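Local structure of glycerol kinase, putative (2W40) at residues V88-R93 and Q155-G160; N101-L106 and I143-Q148; T190-I195 and S214-I219. The protein probably catalyses the ATP-dependent phosphorylation of glycerol to sn-glycerol 3-phosphate, as other glycerol kinases of the FGGY family do. One frame throughout, in Å; residues are numbered along the deposited sequence. Where two conformers were deposited one is given.

Contact 1 of 3, residues V88-R93 and Q155-G160; sequences VIIWDR and QKIDDG
D92 and K156 form the salt bridge of this contact, with K156 NZ 2.8 Å from D92 OD1. The ammonium group meets OD1 on its anti side and lies 30° out of the carboxylate plane. To get there the lysine chain bends at its last two torsions (chi3 75°, chi4 54°), which brings CE to 3.3 Å from D92 OD1 as well. Each partner is tied a second time: D92 OD2 hydrogen-bonds to T95 OG1 and K156 NZ to T161 OG1, so the ion pair sits within a small polar network rather than alone.

The second polar element joins a side chain to a helix end. In the conformer given, R93 grips the backbone carbonyl of G160 side-on, with NE 3.2 Å and NH2 3.1 Å from G160 O; a second conformer was deposited, so these bonds need not hold in every copy of the chain. The oxygen lies nearly in the guanidinium plane. The two donors differ in approach: NE comes in the carbonyl plane, NH2 from above it. G160 itself has left the helix with positive phi, and its N bonds back to I157 O at 3.1 Å.

The apolar part is slight. I90 CD1 stands 4.3 Å from I157 CD1, a loose touch between methyl ends, and the side chains of L146 and I147 in helix 140-149 pack against I90 and I157 respectively.

Strand 88-92 thus runs beside the last turn of helix 151-158. A Schellman motif ends that helix and releases the chain into strand 162-166, which pairs antiparallel with strand 88-92 in the N-terminal FGGY domain.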
loop_
_atom_site.group_PDB
_atom_site.type_symbol
_atom_site.label_atom_id
_atom_site.label_comp_id
_atom_site.label_asym_id
_atom_site.label_seq_id
_atom_site.Cartn_x
_atom_site.Cartn_y
_atom_site.Cartn_z
ATOM N N VAL C 88 -22.740 -14.312 -13.089
ATOM C CA VAL C 88 -23.694 -14.614 -14.186
ATOM C C VAL C 88 -22.918 -15.137 -15.417
ATOM O O VAL C 88 -21.824 -14.640 -15.769
ATOM C CB VAL C 88 -24.680 -13.442 -14.498
ATOM C CG1 VAL C 88 -23.892 -12.256 -15.021
ATOM C CG2 VAL C 88 -25.791 -13.880 -15.451
ATOM N N ILE C 89 -23.558 -16.120 -16.030
ATOM C CA ILE C 89 -23.066 -16.737 -17.317
ATOM C C ILE C 89 -24.306 -16.733 -18.253
ATOM O O ILE C 89 -25.429 -17.027 -17.860
ATOM C CB ILE C 89 -22.513 -18.163 -17.155
ATOM C CG1 ILE C 89 -21.399 -18.233 -16.099
ATOM C CG2 ILE C 89 -21.962 -18.751 -18.495
ATOM C CD1 ILE C 89 -21.481 -19.627 -15.468
ATOM N N ILE C 90 -24.033 -16.420 -19.512
ATOM C CA ILE C 90 -25.031 -16.529 -20.595
ATOM C C ILE C 90 -24.424 -17.595 -21.564
ATOM O O ILE C 90 -23.242 -17.504 -22.025
ATOM C CB ILE C 90 -25.349 -15.200 -21.320
ATOM C CG1 ILE C 90 -25.774 -14.148 -20.279
ATOM C CG2 ILE C 90 -26.430 -15.361 -22.418
ATOM C CD1 ILE C 90 -26.115 -12.745 -20.825
ATOM N N TRP C 91 -25.226 -18.622 -21.821
ATOM C CA TRP C 91 -24.760 -19.709 -22.662
ATOM C C TRP C 91 -25.791 -20.116 -23.720
ATOM O O TRP C 91 -26.921 -19.727 -23.675
ATOM C CB TRP C 91 -24.373 -20.958 -21.869
ATOM C CG TRP C 91 -25.415 -21.639 -21.017
ATOM C CD1 TRP C 91 -26.171 -22.726 -21.351
ATOM C CD2 TRP C 91 -25.748 -21.358 -19.614
ATOM N NE1 TRP C 91 -26.976 -23.101 -20.325
ATOM C CE2 TRP C 91 -26.733 -22.311 -19.223
ATOM C CE3 TRP C 91 -25.355 -20.385 -18.701
ATOM C CZ2 TRP C 91 -27.251 -22.347 -17.919
ATOM C CZ3 TRP C 91 -25.875 -20.424 -17.390
ATOM C CH2 TRP C 91 -26.804 -21.393 -17.010
ATOM N N ASP C 92 -25.321 -20.871 -24.714
ATOM C CA ASP C 92 -26.153 -21.420 -25.760
ATOM C C ASP C 92 -26.983 -22.600 -25.180
ATOM O O ASP C 92 -26.403 -23.547 -24.638
ATOM C CB ASP C 92 -25.318 -21.953 -26.932
ATOM C CG ASP C 92 -26.190 -22.582 -27.999
ATOM O OD1 ASP C 92 -27.066 -21.909 -28.519
ATOM O OD2 ASP C 92 -25.911 -23.722 -28.357
ATOM N N ARG C 93 -28.298 -22.571 -25.325
ATOM C CA ARG C 93 -29.170 -23.609 -24.799
ATOM C C ARG C 93 -28.892 -25.013 -25.339
ATOM O O ARG C 93 -28.812 -26.007 -24.617
ATOM C CB ARG C 93 -30.595 -23.200 -25.118
ATOM C CG ARG C 93 -31.674 -24.174 -24.673
ATOM C CD ARG C 93 -33.044 -23.534 -24.649
ATOM N NE ARG C 93 -33.368 -22.797 -25.867
ATOM C CZ ARG C 93 -33.638 -23.359 -27.027
ATOM N NH1 ARG C 93 -33.609 -24.690 -27.167
ATOM N NH2 ARG C 93 -33.902 -22.604 -28.052
ATOM N N GLN C 155 -28.607 -11.090 -29.801
ATOM C CA GLN C 155 -29.410 -11.828 -30.800
ATOM C C GLN C 155 -30.021 -13.125 -30.233
ATOM O O GLN C 155 -31.137 -13.572 -30.574
ATOM C CB GLN C 155 -28.502 -12.136 -31.985
ATOM C CG GLN C 155 -28.187 -10.823 -32.836
ATOM C CD GLN C 155 -27.067 -10.955 -33.878
ATOM O OE1 GLN C 155 -26.634 -9.909 -34.408
ATOM N NE2 GLN C 155 -26.576 -12.142 -34.124
ATOM N N LYS C 156 -29.223 -13.828 -29.459
ATOM C CA LYS C 156 -29.629 -15.137 -28.929
ATOM C C LYS C 156 -30.554 -14.978 -27.726
ATOM O O LYS C 156 -31.354 -15.884 -27.515
ATOM C CB LYS C 156 -28.442 -15.994 -28.562
ATOM C CG LYS C 156 -27.608 -16.523 -29.768
ATOM C CD LYS C 156 -26.378 -17.264 -29.397
ATOM C CE LYS C 156 -26.710 -18.615 -28.891
ATOM N NZ LYS C 156 -27.556 -19.457 -29.769
ATOM N N ILE C 157 -30.507 -13.867 -26.983
ATOM C CA ILE C 157 -31.588 -13.594 -26.007
ATOM C C ILE C 157 -32.883 -13.282 -26.768
ATOM O O ILE C 157 -33.915 -13.873 -26.539
ATOM C CB ILE C 157 -31.221 -12.456 -25.066
ATOM C CG1 ILE C 157 -30.078 -12.908 -24.127
ATOM C CG2 ILE C 157 -32.420 -12.038 -24.221
ATOM C CD1 ILE C 157 -29.406 -11.774 -23.367
ATOM N N ASP C 158 -32.746 -12.418 -27.781
ATOM C CA ASP C 158 -33.903 -12.095 -28.592
ATOM C C ASP C 158 -34.595 -13.343 -29.191
ATOM O O ASP C 158 -35.828 -13.445 -29.148
ATOM C CB ASP C 158 -33.615 -11.092 -29.694
ATOM C CG ASP C 158 -33.114 -9.685 -29.190
ATOM O OD1 ASP C 158 -33.106 -9.311 -27.951
ATOM O OD2 ASP C 158 -32.647 -8.931 -30.106
ATOM N N ASP C 159 -33.844 -14.262 -29.757
ATOM C CA ASP C 159 -34.410 -15.447 -30.335
ATOM C C ASP C 159 -34.656 -16.649 -29.442
ATOM O O ASP C 159 -35.020 -17.729 -29.970
ATOM C CB ASP C 159 -33.691 -15.845 -31.617
ATOM C CG ASP C 159 -32.338 -16.478 -31.439
ATOM O OD1 ASP C 159 -31.991 -16.804 -30.262
ATOM O OD2 ASP C 159 -31.615 -16.647 -32.525
ATOM N N GLY C 160 -34.379 -16.483 -28.149
ATOM C CA GLY C 160 -34.568 -17.539 -27.164
ATOM C C GLY C 160 -33.641 -18.698 -27.207
ATOM O O GLY C 160 -33.948 -19.781 -26.665
#

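Contact 2 of 3, residues N101-L106 and I143-Q148; sequences NAIVWL and ILWLIQ. With EDO (1,2-ethanediol), chain B.
I103 reaches from strand 102-103 toward L146 on helix 140-149, and the two side chains meet tip to tip. This is the tight part of the contact. I103 CD1 lies 3.8 Å from both L146 CG and L146 CD2, and 3.9 Å from L146 CD1, so one methyl rests against the whole branched end of the leucine. The isoleucine chain is extended at its second torsion (chi2 176°), which carries CD1 out to the helix. Both side chains are buried, and L146 also packs on I153 of the next helix.

The W145 side is looser. Its CE3 atom is 4.2 Å from I103 CD1, and the methyl approaches the ring obliquely. L146 CD2 sits in the plane of that ring at its edge. W145 remains partly exposed; R109 makes a cation-pi contact with it, and a 1,2-ethanediol molecule lies about 4 Å from its side chain.

Farther along the first segment, away from the helix, another 1,2-ethanediol donates through O2 to L106 O at 2.6 Å. It probably comes from the crystallisation liquor. Around the same residue the second subunit comes close, with F373 of that chain packing on the L106 side chain.

No hydrogen bond crosses between the segments. Strand 102-103 also bonds to V88, and with strand 46-47 it forms a short two-stranded antiparallel pair laid against helix 140-149 through I103, in the N-terminal domain of an FGGY kinase, a member of the sugar kinase/HSP70/actin superfamily.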
loop_
_atom_site.group_PDB
_atom_site.type_symbol
_atom_site.label_atom_id
_atom_site.label_comp_id
_atom_site.label_asym_id
_atom_site.label_seq_id
_atom_site.Cartn_x
_atom_site.Cartn_y
_atom_site.Cartn_z
ATOM N N ASN C 101 -17.198 -15.448 -20.631
ATOM C CA ASN C 101 -16.852 -15.878 -19.260
ATOM C C ASN C 101 -17.965 -15.563 -18.275
ATOM O O ASN C 101 -18.787 -14.692 -18.489
ATOM C CB ASN C 101 -15.580 -15.229 -18.766
ATOM C CG ASN C 101 -14.267 -15.916 -19.243
ATOM O OD1 ASN C 101 -13.172 -15.257 -19.239
ATOM N ND2 ASN C 101 -14.333 -17.103 -19.704
ATOM N N ALA C 102 -17.927 -16.203 -17.112
ATOM C CA ALA C 102 -18.725 -15.718 -15.993
ATOM C C ALA C 102 -18.196 -14.304 -15.629
ATOM O O ALA C 102 -17.030 -14.115 -15.487
ATOM C CB ALA C 102 -18.653 -16.682 -14.783
ATOM N N ILE C 103 -19.110 -13.335 -15.379
ATOM C CA ILE C 103 -18.789 -12.077 -14.789
ATOM C C ILE C 103 -19.206 -12.134 -13.315
ATOM O O ILE C 103 -20.379 -12.388 -12.983
ATOM C CB ILE C 103 -19.486 -10.881 -15.469
ATOM C CG1 ILE C 103 -19.042 -10.801 -16.968
ATOM C CG2 ILE C 103 -19.051 -9.575 -14.766
ATOM C CD1 ILE C 103 -19.727 -9.717 -17.794
ATOM N N VAL C 104 -18.174 -12.019 -12.459
ATOM C CA VAL C 104 -18.302 -12.363 -11.023
ATOM C C VAL C 104 -18.997 -11.224 -10.310
ATOM O O VAL C 104 -18.983 -10.024 -10.753
ATOM C CB VAL C 104 -16.899 -12.738 -10.434
ATOM C CG1 VAL C 104 -16.917 -13.186 -9.005
ATOM C CG2 VAL C 104 -16.273 -13.894 -11.252
ATOM N N TRP C 105 -19.551 -11.558 -9.157
ATOM C CA TRP C 105 -20.211 -10.546 -8.267
ATOM C C TRP C 105 -19.287 -9.344 -7.997
ATOM O O TRP C 105 -19.746 -8.277 -7.742
ATOM C CB TRP C 105 -20.776 -11.254 -7.031
ATOM C CG TRP C 105 -19.769 -11.901 -6.147
ATOM C CD1 TRP C 105 -19.360 -13.191 -6.222
ATOM C CD2 TRP C 105 -19.117 -11.329 -4.987
ATOM N NE1 TRP C 105 -18.484 -13.475 -5.179
ATOM C CE2 TRP C 105 -18.311 -12.358 -4.412
ATOM C CE3 TRP C 105 -19.217 -10.099 -4.308
ATOM C CZ2 TRP C 105 -17.515 -12.120 -3.224
ATOM C CZ3 TRP C 105 -18.493 -9.891 -3.160
ATOM C CH2 TRP C 105 -17.642 -10.894 -2.633
ATOM N N LEU C 106 -18.016 -9.620 -7.799
ATOM C CA LEU C 106 -16.961 -8.618 -7.516
ATOM C C LEU C 106 -16.595 -7.674 -8.692
ATOM O O LEU C 106 -15.909 -6.656 -8.472
ATOM C CB LEU C 106 -15.692 -9.307 -7.028
ATOM C CG LEU C 106 -15.671 -9.786 -5.569
ATOM C CD1 LEU C 106 -14.451 -10.760 -5.324
ATOM C CD2 LEU C 106 -15.666 -8.527 -4.566
ATOM N N ILE C 143 -25.596 -8.441 -17.104
ATOM C CA ILE C 143 -26.283 -9.014 -18.212
ATOM C C ILE C 143 -26.408 -7.887 -19.271
ATOM O O ILE C 143 -26.227 -8.116 -20.465
ATOM C CB ILE C 143 -27.668 -9.472 -17.764
ATOM C CG1 ILE C 143 -27.574 -10.727 -16.792
ATOM C CG2 ILE C 143 -28.566 -9.801 -18.979
ATOM C CD1 ILE C 143 -28.896 -11.006 -15.902
ATOM N N LEU C 144 -26.864 -6.697 -18.816
ATOM C CA LEU C 144 -26.979 -5.548 -19.695
ATOM C C LEU C 144 -25.670 -5.239 -20.424
ATOM O O LEU C 144 -25.631 -5.032 -21.660
ATOM C CB LEU C 144 -27.480 -4.351 -18.960
ATOM C CG LEU C 144 -27.663 -3.035 -19.805
ATOM C CD1 LEU C 144 -28.623 -3.210 -20.968
ATOM C CD2 LEU C 144 -28.102 -1.891 -18.841
ATOM N N TRP C 145 -24.585 -5.218 -19.723
ATOM C CA TRP C 145 -23.317 -4.988 -20.330
ATOM C C TRP C 145 -23.028 -6.002 -21.428
ATOM O O TRP C 145 -22.561 -5.645 -22.532
ATOM C CB TRP C 145 -22.204 -5.062 -19.287
ATOM C CG TRP C 145 -20.859 -4.661 -19.814
ATOM C CD1 TRP C 145 -20.308 -3.402 -19.789
ATOM C CD2 TRP C 145 -19.894 -5.495 -20.445
ATOM N NE1 TRP C 145 -19.054 -3.448 -20.339
ATOM C CE2 TRP C 145 -18.801 -4.685 -20.788
ATOM C CE3 TRP C 145 -19.863 -6.846 -20.790
ATOM C CZ2 TRP C 145 -17.661 -5.197 -21.386
ATOM C CZ3 TRP C 145 -18.732 -7.348 -21.399
ATOM C CH2 TRP C 145 -17.677 -6.498 -21.733
ATOM N N LEU C 146 -23.270 -7.278 -21.159
ATOM C CA LEU C 146 -23.058 -8.374 -22.147
ATOM C C LEU C 146 -23.886 -8.140 -23.425
ATOM O O LEU C 146 -23.386 -8.263 -24.532
ATOM C CB LEU C 146 -23.322 -9.753 -21.527
ATOM C CG LEU C 146 -22.212 -10.167 -20.570
ATOM C CD1 LEU C 146 -22.762 -11.354 -19.707
ATOM C CD2 LEU C 146 -20.950 -10.494 -21.357
ATOM N N ILE C 147 -25.140 -7.785 -23.276
ATOM C CA ILE C 147 -26.070 -7.509 -24.365
ATOM C C ILE C 147 -25.588 -6.299 -25.171
ATOM O O ILE C 147 -25.538 -6.365 -26.386
ATOM C CB ILE C 147 -27.476 -7.202 -23.791
ATOM C CG1 ILE C 147 -28.170 -8.472 -23.264
ATOM C CG2 ILE C 147 -28.473 -6.605 -24.799
ATOM C CD1 ILE C 147 -29.448 -8.135 -22.454
ATOM N N GLN C 148 -25.135 -5.246 -24.486
ATOM C CA GLN C 148 -24.665 -4.050 -25.140
ATOM C C GLN C 148 -23.348 -4.225 -25.841
ATOM O O GLN C 148 -23.056 -3.456 -26.790
ATOM C CB GLN C 148 -24.535 -2.888 -24.152
ATOM C CG GLN C 148 -25.807 -2.346 -23.629
ATOM C CD GLN C 148 -25.597 -1.074 -22.874
ATOM O OE1 GLN C 148 -24.453 -0.700 -22.508
ATOM N NE2 GLN C 148 -26.700 -0.369 -22.645
HETATM C C1 EDO B . -11.193 -6.313 -10.709
HETATM O O1 EDO B . -10.038 -5.272 -10.951
HETATM C C2 EDO B . -12.329 -6.319 -9.582
HETATM O O2 EDO B . -13.687 -5.685 -9.500
#

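Contact 3 of 3, residues T190-I195 and S214-I219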
loop_
_atom_site.group_PDB
_atom_site.type_symbol
_atom_site.label_atom_id
_atom_site.label_comp_id
_atom_site.label_asym_id
_atom_site.label_seq_id
_atom_site.Cartn_x
_atom_site.Cartn_y
_atom_site.Cartn_z
ATOM N N THR C 190 -30.554 -11.136 -8.569
ATOM C CA THR C 190 -30.401 -10.822 -10.014
ATOM C C THR C 190 -30.811 -9.370 -10.404
ATOM O O THR C 190 -30.366 -8.889 -11.499
ATOM C CB THR C 190 -31.274 -11.815 -10.865
ATOM O OG1 THR C 190 -32.653 -11.580 -10.578
ATOM C CG2 THR C 190 -30.850 -13.300 -10.777
ATOM N N LEU C 191 -31.661 -8.735 -9.577
ATOM C CA LEU C 191 -32.271 -7.420 -9.847
ATOM C C LEU C 191 -33.440 -7.567 -10.860
ATOM O O LEU C 191 -33.927 -6.583 -11.392
ATOM C CB LEU C 191 -31.267 -6.372 -10.275
ATOM C CG LEU C 191 -30.973 -5.224 -9.333
ATOM C CD1 LEU C 191 -29.698 -4.374 -9.710
ATOM C CD2 LEU C 191 -32.161 -4.416 -9.265
ATOM N N LEU C 192 -33.812 -8.853 -11.166
ATOM C CA LEU C 192 -34.879 -9.189 -12.114
ATOM C C LEU C 192 -36.147 -9.790 -11.483
ATOM O O LEU C 192 -37.146 -9.960 -12.205
ATOM C CB LEU C 192 -34.416 -10.104 -13.227
ATOM C CG LEU C 192 -33.181 -9.654 -13.943
ATOM C CD1 LEU C 192 -32.783 -10.812 -14.870
ATOM C CD2 LEU C 192 -33.434 -8.322 -14.668
ATOM N N MET C 193 -36.080 -10.194 -10.190
ATOM C CA MET C 193 -37.202 -10.860 -9.581
ATOM C C MET C 193 -37.986 -9.846 -8.727
ATOM O O MET C 193 -37.367 -9.054 -8.019
ATOM C CB MET C 193 -36.699 -11.956 -8.669
ATOM C CG MET C 193 -37.810 -12.886 -8.202
ATOM S SD MET C 193 -37.310 -14.057 -6.908
ATOM C CE MET C 193 -37.365 -12.986 -5.421
ATOM N N ASP C 194 -39.303 -9.985 -8.706
ATOM C CA ASP C 194 -40.212 -9.275 -7.811
ATOM C C ASP C 194 -40.051 -9.923 -6.418
ATOM O O ASP C 194 -40.330 -11.132 -6.255
ATOM C CB ASP C 194 -41.623 -9.380 -8.294
ATOM C CG ASP C 194 -42.597 -8.527 -7.410
ATOM O OD1 ASP C 194 -42.535 -8.575 -6.166
ATOM O OD2 ASP C 194 -43.484 -7.836 -8.010
ATOM N N ILE C 195 -39.488 -9.164 -5.484
ATOM C CA ILE C 195 -39.170 -9.709 -4.133
ATOM C C ILE C 195 -40.375 -10.194 -3.306
ATOM O O ILE C 195 -40.224 -11.002 -2.403
ATOM C CB ILE C 195 -38.369 -8.637 -3.337
ATOM C CG1 ILE C 195 -37.626 -9.200 -2.104
ATOM C CG2 ILE C 195 -39.173 -7.472 -2.860
ATOM C CD1 ILE C 195 -36.673 -10.302 -2.423
ATOM N N SER C 214 -38.151 -16.058 -21.803
ATOM C CA SER C 214 -37.941 -17.475 -21.851
ATOM C C SER C 214 -36.547 -17.961 -21.595
ATOM O O SER C 214 -36.357 -19.146 -21.360
ATOM C CB SER C 214 -38.464 -18.030 -23.167
ATOM O OG SER C 214 -37.620 -17.974 -24.227
ATOM N N VAL C 215 -35.567 -17.060 -21.702
ATOM C CA VAL C 215 -34.168 -17.365 -21.424
ATOM C C VAL C 215 -33.865 -17.512 -19.960
ATOM O O VAL C 215 -32.796 -17.927 -19.619
ATOM C CB VAL C 215 -33.235 -16.325 -22.073
ATOM C CG1 VAL C 215 -33.534 -16.235 -23.619
ATOM C CG2 VAL C 215 -33.320 -14.986 -21.336
ATOM N N LEU C 216 -34.816 -17.092 -19.096
ATOM C CA LEU C 216 -34.687 -17.183 -17.649
ATOM C C LEU C 216 -35.181 -18.538 -17.156
ATOM O O LEU C 216 -36.221 -19.022 -17.585
ATOM C CB LEU C 216 -35.353 -16.015 -16.978
ATOM C CG LEU C 216 -34.807 -14.624 -17.332
ATOM C CD1 LEU C 216 -35.884 -13.561 -16.921
ATOM C CD2 LEU C 216 -33.524 -14.368 -16.644
ATOM N N PRO C 217 -34.442 -19.122 -16.224
ATOM C CA PRO C 217 -34.839 -20.421 -15.679
ATOM C C PRO C 217 -35.998 -20.337 -14.723
ATOM O O PRO C 217 -36.191 -19.320 -14.080
ATOM C CB PRO C 217 -33.532 -20.875 -14.963
ATOM C CG PRO C 217 -32.928 -19.560 -14.438
ATOM C CD PRO C 217 -33.197 -18.605 -15.640
ATOM N N GLU C 218 -36.692 -21.458 -14.569
ATOM C CA GLU C 218 -37.815 -21.535 -13.650
ATOM C C GLU C 218 -37.334 -21.360 -12.201
ATOM O O GLU C 218 -36.382 -22.055 -11.835
ATOM C CB GLU C 218 -38.524 -22.891 -13.743
ATOM C CG GLU C 218 -39.740 -22.993 -12.822
ATOM C CD GLU C 218 -40.373 -24.393 -12.861
ATOM O OE1 GLU C 218 -40.121 -25.146 -13.853
ATOM O OE2 GLU C 218 -41.141 -24.704 -11.917
ATOM N N ILE C 219 -38.040 -20.562 -11.433
ATOM C CA ILE C 219 -37.697 -20.286 -10.005
ATOM C C ILE C 219 -38.368 -21.372 -9.104
ATOM O O ILE C 219 -39.595 -21.556 -9.144
ATOM C CB ILE C 219 -38.141 -18.876 -9.540
ATOM C CG1 ILE C 219 -37.480 -17.791 -10.434
ATOM C CG2 ILE C 219 -37.811 -18.605 -8.036
ATOM C CD1 ILE C 219 -38.036 -16.433 -10.198
#
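L192 and L216 cross at about a right angle, and they touch only through methyl groups: L192 CD1 is 4.0 Å from L216 CD2. Both side chains point toward the opposing segment and meet by these CD methyls, with the backbones held well apart; the CA atoms of L192 and L216 are 9.7 Å from each other. L192 is the more deeply buried of the two, being backed by I143 and A140 of helix 140-149 and by I210, whereas L216 is partly exposed and has a 1,2-ethanediol molecule about 3 Å from its side chain.

The second pair, M193 and I219, crosses obliquely. Here the isoleucine tip lies against the side of the methionine chain: I219 CD1 is 4.1 Å from M193 CG and equally 4.1 Å from M193 SD. The extended first two torsions of the methionine (chi1 -169°, chi2 -171°) lay CG and SD beside the methyl. The chain then bends at the CG-SD bond (chi3 79°), which turns only the terminal CE. A187 of helix 184-187 touches both of these side chains, and W200 also packs on I219.

Just ahead of L192 the backbone makes an ST turn, in which T190 OG1 accepts from L192 N at 3.0 Å. The same hydroxyl bonds to A187 O.

No hydrogen bond or charge pair links the segments. Their mutual hold is wholly apolar, one methyl-methyl contact and one of a methyl on a methionine CG and SD, so it depends on shape and burial, while several backbone groups bond elsewhere, as in L192 with D201 and E218 with C180 and T182.

From the N terminus, strand 88-92 opens contact 1 and strand 102-103 follows with the first half of contact 2. Helix 140-149 closes contact 2, and helix 151-158 then closes contact 1, so contact 2 is nested within the loop of contact 1. The two touch: V88 O is 3.0 Å from I103 N, and I89 packs against A102. Contact 3 follows in series and closes a short loop of 18 residues that includes helix 202-207, joining the segment after helix 184-187 to the start of strand 218-220. It meets contact 1 through V215 beside G160, and contact 2 along helix 140-149. All three lie in the N-terminal FGGY range.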